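Local coordinates for autotransporter adhesin/invasin TibA (Escherichia coli, PDB 4Q1Q), which mediates adhesion to and invasion of human intestinal epithelial cells and bacterial aggregation, and enhances biofilm formation, this fragment being a heptosylated stretch of its surface-displayed passenger domain, at residues K24-S29 and G43-S48; V63-S68 and H82-S87; T245-G250 and S262-N267; G251-E256 and G270-N275. All blocks are in the same frame, centred on the assembly; numbering follows the deposited sequence.

Interaction 1. Residues K24-S29 and G43-S48. With 289 (D-glycero-alpha-D-manno-heptopyranose), chain D; 289 (D-glycero-alpha-D-manno-heptopyranose), chain C; 289 (D-glycero-alpha-D-manno-heptopyranose), chain G.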
# COMPACT_ATOMS: atom_id res chain seq x y z
N LYS A 24 33.66 -1.91 1.76
CA LYS A 24 32.55 -1.18 2.34
C LYS A 24 31.51 -0.83 1.27
O LYS A 24 30.32 -1.13 1.40
CB LYS A 24 33.08 0.09 3.01
CG LYS A 24 32.42 0.39 4.35
CD LYS A 24 32.67 -0.70 5.38
CE LYS A 24 31.99 -0.38 6.70
NZ LYS A 24 32.90 0.04 7.80
N SER A 25 31.99 -0.20 0.21
CA SER A 25 31.17 0.21 -0.92
C SER A 25 31.13 -0.91 -1.97
O SER A 25 32.13 -1.59 -2.18
CB SER A 25 31.77 1.48 -1.51
OG SER A 25 30.77 2.38 -1.96
N MSE A 26 29.98 -1.12 -2.60
CA MSE A 26 29.88 -1.91 -3.83
C MSE A 26 29.17 -1.02 -4.80
O MSE A 26 28.12 -0.45 -4.51
CB MSE A 26 29.10 -3.23 -3.76
CG MSE A 26 29.26 -4.10 -5.01
SE MSE A 26 28.09 -5.70 -5.11
CE MSE A 26 29.05 -6.89 -3.86
N HIS A 27 29.73 -0.90 -5.99
CA HIS A 27 29.13 -0.07 -7.02
C HIS A 27 28.89 -0.95 -8.23
O HIS A 27 29.63 -1.91 -8.46
CB HIS A 27 30.04 1.10 -7.35
CG HIS A 27 30.08 2.14 -6.27
ND1 HIS A 27 29.68 3.45 -6.48
CD2 HIS A 27 30.47 2.06 -4.98
CE1 HIS A 27 29.80 4.12 -5.35
NE2 HIS A 27 30.30 3.31 -4.43
N LEU A 28 27.81 -0.67 -8.95
CA LEU A 28 27.48 -1.41 -10.16
C LEU A 28 27.23 -0.38 -11.25
O LEU A 28 26.58 0.62 -10.99
CB LEU A 28 26.24 -2.28 -9.98
CG LEU A 28 26.34 -3.42 -8.97
CD1 LEU A 28 26.45 -2.96 -7.53
CD2 LEU A 28 25.09 -4.26 -9.12
N SER A 29 27.79 -0.63 -12.43
CA SER A 29 27.53 0.18 -13.61
C SER A 29 27.03 -0.72 -14.73
O SER A 29 26.66 -1.88 -14.47
CB SER A 29 28.77 0.97 -14.01
OG SER A 29 29.36 1.59 -12.87
N GLY A 43 27.61 -1.11 5.43
CA GLY A 43 27.61 -1.49 4.01
C GLY A 43 26.67 -0.71 3.10
O GLY A 43 25.47 -0.61 3.38
N LYS A 44 27.23 -0.19 2.00
CA LYS A 44 26.48 0.47 0.95
C LYS A 44 26.61 -0.22 -0.41
O LYS A 44 27.72 -0.32 -0.95
CB LYS A 44 26.96 1.92 0.83
CG LYS A 44 27.01 2.69 2.15
CD LYS A 44 26.47 4.11 2.02
CE LYS A 44 25.89 4.62 3.33
NZ LYS A 44 24.66 5.45 3.13
N GLN A 45 25.51 -0.70 -0.98
CA GLN A 45 25.46 -1.11 -2.38
C GLN A 45 24.78 -0.07 -3.26
O GLN A 45 23.63 0.31 -3.03
CB GLN A 45 24.71 -2.44 -2.55
CG GLN A 45 24.86 -3.05 -3.94
CD GLN A 45 23.96 -4.25 -4.17
OE1 GLN A 45 22.75 -4.11 -4.26
NE2 GLN A 45 24.55 -5.43 -4.33
N TYR A 46 25.48 0.39 -4.30
CA TYR A 46 24.92 1.36 -5.22
C TYR A 46 24.72 0.68 -6.56
O TYR A 46 25.69 0.28 -7.20
CB TYR A 46 25.84 2.57 -5.42
CG TYR A 46 26.16 3.36 -4.18
CD1 TYR A 46 27.03 2.84 -3.23
CD2 TYR A 46 25.64 4.63 -3.97
CE1 TYR A 46 27.36 3.55 -2.09
CE2 TYR A 46 25.97 5.36 -2.84
CZ TYR A 46 26.83 4.81 -1.90
OH TYR A 46 27.21 5.45 -0.74
N VAL A 47 23.46 0.57 -6.98
CA VAL A 47 23.12 -0.05 -8.25
C VAL A 47 22.80 1.04 -9.27
O VAL A 47 21.70 1.59 -9.25
CB VAL A 47 21.92 -1.01 -8.14
CG1 VAL A 47 21.76 -1.78 -9.44
CG2 VAL A 47 22.05 -1.98 -6.98
N SER A 48 23.73 1.33 -10.17
CA SER A 48 23.55 2.43 -11.13
C SER A 48 23.00 2.00 -12.49
O SER A 48 22.64 0.85 -12.71
CB SER A 48 24.85 3.20 -11.34
OG SER A 48 25.65 3.34 -10.17
O7 289 D . 25.87 9.02 -12.74
C7 289 D . 25.35 7.69 -12.58
C6 289 D . 26.42 6.66 -12.22
O6 289 D . 27.75 7.20 -12.30
C5 289 D . 26.21 6.11 -10.81
O5 289 D . 26.91 4.87 -10.80
C1 289 D . 26.57 4.11 -9.63
C2 289 D . 27.16 4.81 -8.40
O2 289 D . 28.59 4.88 -8.46
C3 289 D . 26.50 6.19 -8.32
O3 289 D . 27.02 6.98 -7.25
C4 289 D . 26.70 6.94 -9.63
O4 289 D . 25.98 8.16 -9.48
O7 289 C . 32.06 1.18 -16.04
C7 289 C . 32.90 1.13 -14.88
C6 289 C . 32.97 2.40 -14.01
O6 289 C . 34.13 3.12 -14.45
C5 289 C . 31.69 3.25 -14.00
O5 289 C . 30.61 2.38 -13.66
C1 289 C . 30.51 1.89 -12.32
C2 289 C . 30.50 3.00 -11.28
O2 289 C . 31.65 3.00 -10.43
C3 289 C . 30.49 4.35 -11.98
O3 289 C . 30.66 5.38 -10.99
C4 289 C . 31.57 4.45 -13.06
O4 289 C . 31.18 5.62 -13.78
O7 289 G . 22.56 9.65 -11.77
C7 289 G . 21.99 8.78 -10.78
C6 289 G . 22.61 9.14 -9.43
O6 289 G . 22.26 10.49 -9.11
C5 289 G . 22.15 8.22 -8.31
O5 289 G . 22.92 7.03 -8.42
C1 289 G . 22.58 6.10 -7.39
C2 289 G . 23.02 6.65 -6.03
O2 289 G . 24.39 7.06 -6.01
C3 289 G . 22.11 7.85 -5.79
O3 289 G . 22.39 8.39 -4.50
C4 289 G . 22.34 8.84 -6.93
O4 289 G . 21.39 9.89 -6.79
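His27, stacked on Tyr46, has both ring nitrogens engaged: ND1 lies 2.7 Å from O2 of the heptose carried by Ser48, and NE2 lies 2.7 Å from OG of Ser25, two residues back on its own strand. Strands 25-28 and 44-47 are the same face of consecutive coils of a parallel beta-helix. Ser25, His27, Lys44 and Tyr46 point outward; Met26, Leu28, Gln45 and Val47 point in. Imidazole and phenol form an offset stack with planes 18° apart, CD1 of Tyr46 lying 3.5 Å from NE2 of His27. In both residues CG sits beside the backbone N (chi1 -72° and -60°), and the two side chains lie alongside each other. The sugar hydroxyl O2 comes to the edge of the imidazole, in its plane, while the phenol covers a face. Tyr46 itself continues the pile, stacking with His65 of the next coil, and has O2 of the heptose on Ser67 at its edge, 3.4 Å from CD2. On the inner face the extended Gln45 runs beside selenomethionine Met26, NE2 3.6 Å from SE, and its OE1 accepts from NE2 of Gln64. Leu28 rests CD1 3.3 Å from O of Tyr46. The last backbone bond runs from N of Ser48 to O of Leu28 at 3.0 Å.

Interaction 2. Residues V63-S68 and H82-S87. With 289 (D-glycero-alpha-D-manno-heptopyranose), chain I; 289 (D-glycero-alpha-D-manno-heptopyranose), chain H; 289 (D-glycero-alpha-D-manno-heptopyranose), chain J; 289 (D-glycero-alpha-D-manno-heptopyranose), chain G.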
# COMPACT_ATOMS: atom_id res chain seq x y z
N VAL A 63 22.47 -0.51 3.70
CA VAL A 63 21.65 0.13 2.66
C VAL A 63 21.96 -0.30 1.20
O VAL A 63 23.13 -0.29 0.80
CB VAL A 63 21.80 1.66 2.74
CG1 VAL A 63 23.22 2.09 2.40
CG2 VAL A 63 20.82 2.36 1.82
N GLN A 64 20.92 -0.66 0.44
CA GLN A 64 20.95 -0.83 -1.02
C GLN A 64 20.32 0.36 -1.74
O GLN A 64 19.13 0.60 -1.60
CB GLN A 64 20.19 -2.09 -1.47
CG GLN A 64 20.18 -2.38 -2.97
CD GLN A 64 19.37 -3.61 -3.36
OE1 GLN A 64 18.18 -3.71 -3.06
NE2 GLN A 64 20.01 -4.58 -4.01
N HIS A 65 21.12 1.11 -2.50
CA HIS A 65 20.65 2.22 -3.30
C HIS A 65 20.41 1.78 -4.74
O HIS A 65 21.34 1.31 -5.40
CB HIS A 65 21.69 3.35 -3.34
CG HIS A 65 21.99 3.94 -2.00
ND1 HIS A 65 21.55 5.19 -1.63
CD2 HIS A 65 22.68 3.45 -0.94
CE1 HIS A 65 21.95 5.45 -0.39
NE2 HIS A 65 22.62 4.40 0.05
N VAL A 66 19.17 1.95 -5.20
CA VAL A 66 18.83 1.68 -6.60
C VAL A 66 18.60 2.96 -7.38
O VAL A 66 17.54 3.59 -7.28
CB VAL A 66 17.57 0.82 -6.76
CG1 VAL A 66 17.40 0.43 -8.22
CG2 VAL A 66 17.63 -0.39 -5.84
N SER A 67 19.60 3.33 -8.17
CA SER A 67 19.58 4.59 -8.88
C SER A 67 19.02 4.40 -10.27
O SER A 67 18.58 3.31 -10.61
CB SER A 67 20.98 5.17 -8.98
OG SER A 67 21.48 5.47 -7.69
N SER A 68 19.00 5.48 -11.04
CA SER A 68 18.31 5.52 -12.32
C SER A 68 18.87 4.50 -13.30
O SER A 68 20.07 4.49 -13.59
CB SER A 68 18.44 6.91 -12.93
OG SER A 68 17.83 7.00 -14.21
N HIS A 82 17.79 -1.04 4.94
CA HIS A 82 17.09 -0.12 4.04
C HIS A 82 17.32 -0.41 2.56
O HIS A 82 18.48 -0.60 2.18
CB HIS A 82 17.54 1.33 4.27
CG HIS A 82 17.05 1.92 5.55
ND1 HIS A 82 15.81 2.51 5.67
CD2 HIS A 82 17.63 2.02 6.77
CE1 HIS A 82 15.63 2.92 6.91
NE2 HIS A 82 16.72 2.63 7.60
N GLN A 83 16.26 -0.50 1.76
CA GLN A 83 16.34 -0.36 0.30
C GLN A 83 15.74 0.97 -0.14
O GLN A 83 14.58 1.23 0.18
CB GLN A 83 15.57 -1.48 -0.43
CG GLN A 83 15.65 -1.38 -1.95
CD GLN A 83 14.86 -2.46 -2.64
OE1 GLN A 83 13.63 -2.54 -2.51
NE2 GLN A 83 15.56 -3.33 -3.37
N HIS A 84 16.56 1.82 -0.78
CA HIS A 84 16.13 3.09 -1.34
C HIS A 84 16.02 2.92 -2.84
O HIS A 84 17.04 2.77 -3.52
CB HIS A 84 17.13 4.23 -1.09
CG HIS A 84 17.24 4.67 0.33
ND1 HIS A 84 18.08 5.69 0.72
CD2 HIS A 84 16.65 4.21 1.46
CE1 HIS A 84 18.02 5.83 2.04
NE2 HIS A 84 17.15 4.95 2.51
N VAL A 85 14.80 2.96 -3.37
CA VAL A 85 14.60 2.95 -4.82
C VAL A 85 14.38 4.36 -5.31
O VAL A 85 13.29 4.93 -5.21
CB VAL A 85 13.38 2.13 -5.25
CG1 VAL A 85 13.26 2.08 -6.77
CG2 VAL A 85 13.49 0.73 -4.69
N SER A 86 15.46 4.89 -5.86
CA SER A 86 15.43 6.27 -6.32
C SER A 86 14.97 6.35 -7.76
O SER A 86 14.72 5.36 -8.43
CB SER A 86 16.81 6.92 -6.18
OG SER A 86 17.27 6.83 -4.85
N SER A 87 14.88 7.60 -8.20
CA SER A 87 14.29 7.99 -9.47
C SER A 87 14.86 7.16 -10.61
O SER A 87 16.07 7.15 -10.80
CB SER A 87 14.55 9.48 -9.63
OG SER A 87 13.87 10.05 -10.74
O7 289 I . 17.47 12.47 -6.10
C7 289 I . 17.15 11.37 -5.24
C6 289 I . 18.41 10.54 -5.05
O6 289 I . 19.43 11.39 -4.49
C5 289 I . 18.06 9.29 -4.24
O5 289 I . 18.68 8.28 -5.04
C1 289 I . 18.52 6.97 -4.50
C2 289 I . 19.23 6.83 -3.16
O2 289 I . 20.64 7.07 -3.31
C3 289 I . 18.54 7.79 -2.21
O3 289 I . 19.26 7.74 -0.98
C4 289 I . 18.51 9.21 -2.77
O4 289 I . 17.58 9.91 -1.93
O7 289 H . 14.96 5.00 -18.29
C7 289 H . 14.88 5.90 -17.18
C6 289 H . 16.27 6.23 -16.64
O6 289 H . 17.27 5.83 -17.58
C5 289 H . 16.36 7.73 -16.35
O5 289 H . 17.13 7.99 -15.17
C1 289 H . 18.48 7.53 -15.23
C2 289 H . 19.20 8.38 -16.27
O2 289 H . 20.57 7.98 -16.44
C3 289 H . 18.51 8.31 -17.63
O3 289 H . 18.81 7.07 -18.30
C4 289 H . 16.99 8.47 -17.52
O4 289 H . 16.67 9.86 -17.36
O7 289 J . 18.08 10.86 -12.48
C7 289 J . 17.68 11.78 -13.50
C6 289 J . 16.24 12.17 -13.22
O6 289 J . 15.85 13.18 -14.14
C5 289 J . 15.33 10.95 -13.32
O5 289 J . 15.03 10.49 -12.00
C1 289 J . 14.13 11.26 -11.19
C2 289 J . 12.82 11.61 -11.90
O2 289 J . 12.72 13.03 -12.08
C3 289 J . 12.78 10.87 -13.23
O3 289 J . 11.57 11.24 -13.89
C4 289 J . 14.02 11.17 -14.07
O4 289 J . 14.01 10.28 -15.19
O7 289 G . 22.56 9.65 -11.77
C7 289 G . 21.99 8.78 -10.78
C6 289 G . 22.61 9.14 -9.43
O6 289 G . 22.26 10.49 -9.11
C5 289 G . 22.15 8.22 -8.31
O5 289 G . 22.92 7.03 -8.42
C1 289 G . 22.58 6.10 -7.39
C2 289 G . 23.02 6.65 -6.03
O2 289 G . 24.39 7.06 -6.01
C3 289 G . 22.11 7.85 -5.79
O3 289 G . 22.39 8.39 -4.50
C4 289 G . 22.34 8.84 -6.93
O4 289 G . 21.39 9.89 -6.79
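His65 and His84, on neighbouring coils, hold one and the same sugar: the heptose whose C1 is bonded to OG of Ser86. ND1 of His65 is hydrogen-bonded to its O2 at 2.7 Å, and ND1 of His84 to the adjacent O3 at 2.9 Å. Each hydroxyl arrives in the plane of its imidazole, at the edge. The two rings have similar chi1 but differ in chi2 (-107° for His65, -179° for His84), which sends their ND1 atoms off differently and makes an offset edge-to-face pair, the edge of His84 toward the face of His65 with planes at 72°. CG2 of Val63 lies over one face of His84. Further heptoses are O-linked to Ser67, Ser68 and Ser87, so the turn after each strand carries sugars in both coils of this parallel beta-helix.

Inside the helix the same two strands are joined by a glutamine pair. Gln64 and Gln83 run fully extended side by side, their amides nearly coplanar, and NE2 of Gln83 gives OE1 of Gln64 a hydrogen bond of 2.7 Å. That oxygen also binds OG of Ser75. Beyond the pair OE1 of Gln83 accepts from NE2 of Gln102, which satisfies polar groups buried in the core.

On the outer face ND1 of His65 and ND1 of His84 stand 4.2 Å apart. Charge on both rings at once would probably be costly, whereas a neutral imidazole could pair with O2 or O3 through ND1 as either donor or acceptor, the hydroxyl taking the other role.

Interaction 3. Residues T245-G250 and S262-N267. With 289 (D-glycero-alpha-D-manno-heptopyranose), chain B.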
# COMPACT_ATOMS: atom_id res chain seq x y z
N THR A 245 -24.37 5.63 -4.00
CA THR A 245 -24.24 4.30 -3.45
C THR A 245 -25.39 3.49 -4.03
O THR A 245 -26.56 3.89 -4.01
CB THR A 245 -24.34 4.32 -1.91
OG1 THR A 245 -23.28 5.12 -1.39
CG2 THR A 245 -24.21 2.94 -1.34
N THR A 246 -25.07 2.28 -4.47
CA THR A 246 -26.12 1.34 -4.82
C THR A 246 -26.08 0.21 -3.79
O THR A 246 -25.02 -0.33 -3.44
CB THR A 246 -25.99 0.87 -6.29
OG1 THR A 246 -27.23 0.30 -6.71
CG2 THR A 246 -24.91 -0.18 -6.43
N ILE A 247 -27.25 -0.10 -3.25
CA ILE A 247 -27.38 -1.16 -2.26
C ILE A 247 -28.18 -2.28 -2.90
O ILE A 247 -29.39 -2.14 -3.15
CB ILE A 247 -28.08 -0.73 -0.95
CG1 ILE A 247 -27.50 0.60 -0.44
CG2 ILE A 247 -27.95 -1.80 0.13
CD1 ILE A 247 -28.32 1.81 -0.83
N THR A 248 -27.48 -3.38 -3.11
CA THR A 248 -28.03 -4.56 -3.74
C THR A 248 -28.73 -5.36 -2.66
O THR A 248 -28.42 -5.29 -1.47
CB THR A 248 -26.94 -5.43 -4.39
OG1 THR A 248 -26.16 -6.08 -3.37
CG2 THR A 248 -26.05 -4.60 -5.32
N SER A 249 -29.71 -6.12 -3.14
CA SER A 249 -30.43 -7.06 -2.31
C SER A 249 -29.48 -7.74 -1.35
O SER A 249 -28.52 -8.38 -1.78
CB SER A 249 -31.09 -8.11 -3.20
OG SER A 249 -32.19 -8.67 -2.52
N GLY A 250 -29.72 -7.59 -0.05
CA GLY A 250 -28.89 -8.24 0.95
C GLY A 250 -27.73 -7.38 1.43
O GLY A 250 -26.98 -7.78 2.33
N SER A 262 -26.36 10.66 -0.38
CA SER A 262 -27.20 11.18 -1.44
C SER A 262 -26.99 10.33 -2.69
O SER A 262 -26.10 9.48 -2.74
CB SER A 262 -26.89 12.66 -1.67
OG SER A 262 -25.52 12.83 -2.03
N LYS A 263 -27.90 10.50 -3.63
CA LYS A 263 -27.93 9.69 -4.83
C LYS A 263 -27.83 8.22 -4.47
O LYS A 263 -27.03 7.48 -5.03
CB LYS A 263 -26.82 10.08 -5.80
CG LYS A 263 -26.96 11.52 -6.26
CD LYS A 263 -26.30 11.74 -7.62
CE LYS A 263 -26.53 13.15 -8.13
NZ LYS A 263 -25.88 14.14 -7.22
N VAL A 264 -28.72 7.80 -3.58
CA VAL A 264 -28.77 6.41 -3.17
C VAL A 264 -29.66 5.59 -4.09
O VAL A 264 -30.80 5.96 -4.33
CB VAL A 264 -29.27 6.25 -1.72
CG1 VAL A 264 -29.45 4.78 -1.41
CG2 VAL A 264 -28.26 6.86 -0.75
N ILE A 265 -29.15 4.44 -4.52
CA ILE A 265 -29.92 3.53 -5.35
C ILE A 265 -30.17 2.32 -4.45
O ILE A 265 -29.29 1.51 -4.18
CB ILE A 265 -29.20 3.09 -6.65
CG1 ILE A 265 -28.81 4.32 -7.48
CG2 ILE A 265 -30.09 2.18 -7.48
CD1 ILE A 265 -27.74 4.05 -8.52
N GLN A 266 -31.42 2.21 -4.03
CA GLN A 266 -31.79 1.14 -3.13
C GLN A 266 -32.55 0.07 -3.89
O GLN A 266 -33.73 0.25 -4.14
CB GLN A 266 -32.71 1.69 -2.03
CG GLN A 266 -33.11 0.58 -1.07
CD GLN A 266 -33.64 1.11 0.24
OE1 GLN A 266 -34.21 2.20 0.29
NE2 GLN A 266 -33.51 0.30 1.28
N ASN A 267 -31.87 -1.02 -4.25
CA ASN A 267 -32.57 -2.16 -4.81
C ASN A 267 -33.46 -2.87 -3.79
O ASN A 267 -33.30 -2.74 -2.57
CB ASN A 267 -31.60 -3.23 -5.32
CG ASN A 267 -30.71 -2.77 -6.45
OD1 ASN A 267 -30.91 -1.74 -7.09
ND2 ASN A 267 -29.65 -3.54 -6.66
O7 289 B . -28.07 -12.74 -3.30
C7 289 B . -29.15 -11.79 -3.21
C6 289 B . -30.35 -12.42 -2.51
O6 289 B . -29.93 -13.44 -1.60
C5 289 B . -31.17 -11.37 -1.78
O5 289 B . -32.01 -10.75 -2.76
C1 289 B . -32.84 -9.75 -2.19
C2 289 B . -33.82 -10.35 -1.19
O2 289 B . -34.62 -11.35 -1.81
C3 289 B . -32.97 -10.92 -0.06
O3 289 B . -33.81 -11.46 0.96
C4 289 B . -32.01 -11.95 -0.64
O4 289 B . -31.16 -12.40 0.43
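Thr245-Ile247 and Val264-Gln266 pair as parallel strands on one face of the beta-helix near the C-terminal end of the model, their axes 4.7 Å apart at the closest. Ile265 is the centre of the join. Its N gives a bond to O of Thr245 at 2.7 Å, and its O takes N of Ile247 at 2.8 Å. A weak bond from OG1 of Thr246, 3.5 Å away, reaches that same oxygen. The threonine has OG1 anti to its backbone N (chi1 -162°), and from there OG1 also rests 3.4 Å from CB of Ile265 on the outer face. Just before this pairing the chain turns a corner at Lys263, and the bond from N of Thr245 to O of Lys263 is weak.

On the other face Ile247 and Val264 meet end-methyl to methyl, CD1 to CG1, at 3.2 Å. This is shorter than two methyls normally come, so the exact placing of the Ile247 tip is doubtful. Ile247 also touches Val272 of the neighbouring face. Two other threonines turn their hydroxyls to the preceding coil: OG1 of Thr245 binds OE1 of Gln234, and OG1 of Thr248 binds O of Val228.

Beyond the strands, Asn267 donates its N to O of Ile247 at 2.9 Å and lays ND2 3.5 Å from CA of Thr248. The turn after the first strand carries an O-linked heptose, C1 joined to OG of Ser249, followed by Gly250 at a positive phi of 92°. Coil-on-coil strand pairing ended by a glycine-containing, glycosylated turn fits the parallel beta-helix of an autotransporter passenger.

Interaction 4. Residues G251-E256 and G270-N275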
# COMPACT_ATOMS: atom_id res chain seq x y z
N GLY A 251 -27.56 -6.19 0.85
CA GLY A 251 -26.51 -5.28 1.29
C GLY A 251 -27.06 -4.23 2.24
O GLY A 251 -28.28 -4.14 2.39
N MSE A 252 -26.19 -3.42 2.83
CA MSE A 252 -26.63 -2.37 3.75
C MSE A 252 -25.88 -1.07 3.77
O MSE A 252 -24.65 -1.03 3.80
CB MSE A 252 -26.49 -2.90 5.16
CG MSE A 252 -27.33 -2.03 6.09
SE MSE A 252 -27.13 -2.80 7.89
CE MSE A 252 -28.52 -4.20 7.77
N LEU A 253 -26.66 0.01 3.75
CA LEU A 253 -26.14 1.33 4.06
C LEU A 253 -26.69 1.70 5.44
O LEU A 253 -27.89 1.72 5.68
CB LEU A 253 -26.54 2.34 2.99
CG LEU A 253 -26.49 3.83 3.34
CD1 LEU A 253 -25.02 4.20 3.40
CD2 LEU A 253 -27.28 4.64 2.32
N GLN A 254 -25.78 1.98 6.37
CA GLN A 254 -26.20 2.48 7.67
C GLN A 254 -25.65 3.87 7.95
O GLN A 254 -24.45 4.12 7.92
CB GLN A 254 -25.68 1.51 8.71
CG GLN A 254 -26.27 1.75 10.09
CD GLN A 254 -25.87 0.65 11.03
OE1 GLN A 254 -25.21 -0.33 10.66
NE2 GLN A 254 -26.23 0.81 12.29
N VAL A 255 -26.57 4.79 8.20
CA VAL A 255 -26.18 6.18 8.40
C VAL A 255 -26.47 6.58 9.84
O VAL A 255 -27.61 6.50 10.30
CB VAL A 255 -26.94 7.09 7.41
CG1 VAL A 255 -26.49 8.54 7.51
CG2 VAL A 255 -26.73 6.57 5.99
N GLU A 256 -25.45 6.97 10.58
CA GLU A 256 -25.65 7.41 11.95
C GLU A 256 -26.12 8.85 11.94
O GLU A 256 -25.98 9.56 10.94
CB GLU A 256 -24.37 7.36 12.77
CG GLU A 256 -23.63 6.04 12.70
CD GLU A 256 -24.23 5.01 13.63
OE1 GLU A 256 -23.67 3.89 13.73
OE2 GLU A 256 -25.26 5.32 14.28
N GLY A 270 -32.29 -4.40 -0.47
CA GLY A 270 -31.19 -3.62 0.08
C GLY A 270 -31.60 -2.81 1.30
O GLY A 270 -32.50 -1.97 1.23
N ALA A 271 -30.91 -3.03 2.41
CA ALA A 271 -31.22 -2.34 3.66
C ALA A 271 -30.62 -0.95 3.75
O ALA A 271 -29.43 -0.75 3.45
CB ALA A 271 -30.73 -3.18 4.82
N VAL A 272 -31.47 0.02 4.11
CA VAL A 272 -31.00 1.34 4.49
C VAL A 272 -31.53 1.67 5.88
O VAL A 272 -32.73 1.55 6.15
CB VAL A 272 -31.42 2.44 3.50
CG1 VAL A 272 -31.01 3.82 4.00
CG2 VAL A 272 -30.82 2.19 2.14
N ILE A 273 -30.61 2.11 6.73
CA ILE A 273 -30.88 2.47 8.11
C ILE A 273 -30.50 3.91 8.37
O ILE A 273 -29.37 4.32 8.10
CB ILE A 273 -30.03 1.62 9.06
CG1 ILE A 273 -30.32 0.15 8.79
CG2 ILE A 273 -30.36 1.95 10.51
CD1 ILE A 273 -29.48 -0.82 9.61
N THR A 274 -31.44 4.71 8.87
CA THR A 274 -31.15 6.11 9.14
C THR A 274 -31.50 6.39 10.59
O THR A 274 -32.32 5.67 11.16
CB THR A 274 -31.96 7.07 8.26
OG1 THR A 274 -33.35 6.76 8.42
CG2 THR A 274 -31.57 6.94 6.79
N ASN A 275 -30.89 7.43 11.15
CA ASN A 275 -31.13 7.85 12.53
C ASN A 275 -31.52 9.32 12.72
O ASN A 275 -31.50 9.83 13.84
CB ASN A 275 -29.90 7.50 13.37
CG ASN A 275 -29.62 6.01 13.32
OD1 ASN A 275 -28.91 5.51 12.45
ND2 ASN A 275 -30.32 5.28 14.16
O HOH W 1 -29.01 9.07 10.11
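Met252, Ala271 and Ile273 make the close side of this contact. Selenomethionine Met252 has CG anti to its backbone N (chi1 -163°), which brings CG within 3.8 Å of CB of Ala271. The chain runs extended to SE, 3.5 Å from CD1 of Ile273, and the bend at chi3 turns CE toward CB of Ala271. Ile273 is shared: its CB lies 3.9 Å from CG of Gln254, whose extended side chain runs alongside. On the inner face Leu253 and Val272 point the same way and touch more lightly, CD2 to CG1 at 4.2 Å; Leu253 also packs against Ile247 and Val264. Four backbone bonds hold strands 252-255 and 271-273 in parallel register, the last from N of Val255 to O of Ile273 at 2.8 Å.

Past that bond the segments part and solvent enters. A water donates to O of Val255 at 2.9 Å and accepts from N of Asn275 at 2.7 Å, standing in for the next backbone bond. Glu256 turns its OE1 to NE2 of His235 on the preceding coil. Strand 271-273 is outermost on this face within the chain, and the arrangement is that of the last ordered coils of a parallel beta-helix fragment.

In the fold
From the N terminus, each contact joins a strand to its counterpart 19 residues on, closing one coil of the beta-helix. Interaction 1 closes first, then interaction 2, in series; strands 44-47 and 63-66 are themselves neighbours, bonded through Gln45 O to His65 N and His65 O to Val47 N, so the two contacts form one continuous run of four strands. Interactions 3 and 4 lie on the other side of the chain's centre, with centres of interactions 1 and 3 about 56 Å apart. These later two cross, segments alternating along the chain, because they tie different faces of the same pair of coils. Interactions 1, 2 and 4 share one face.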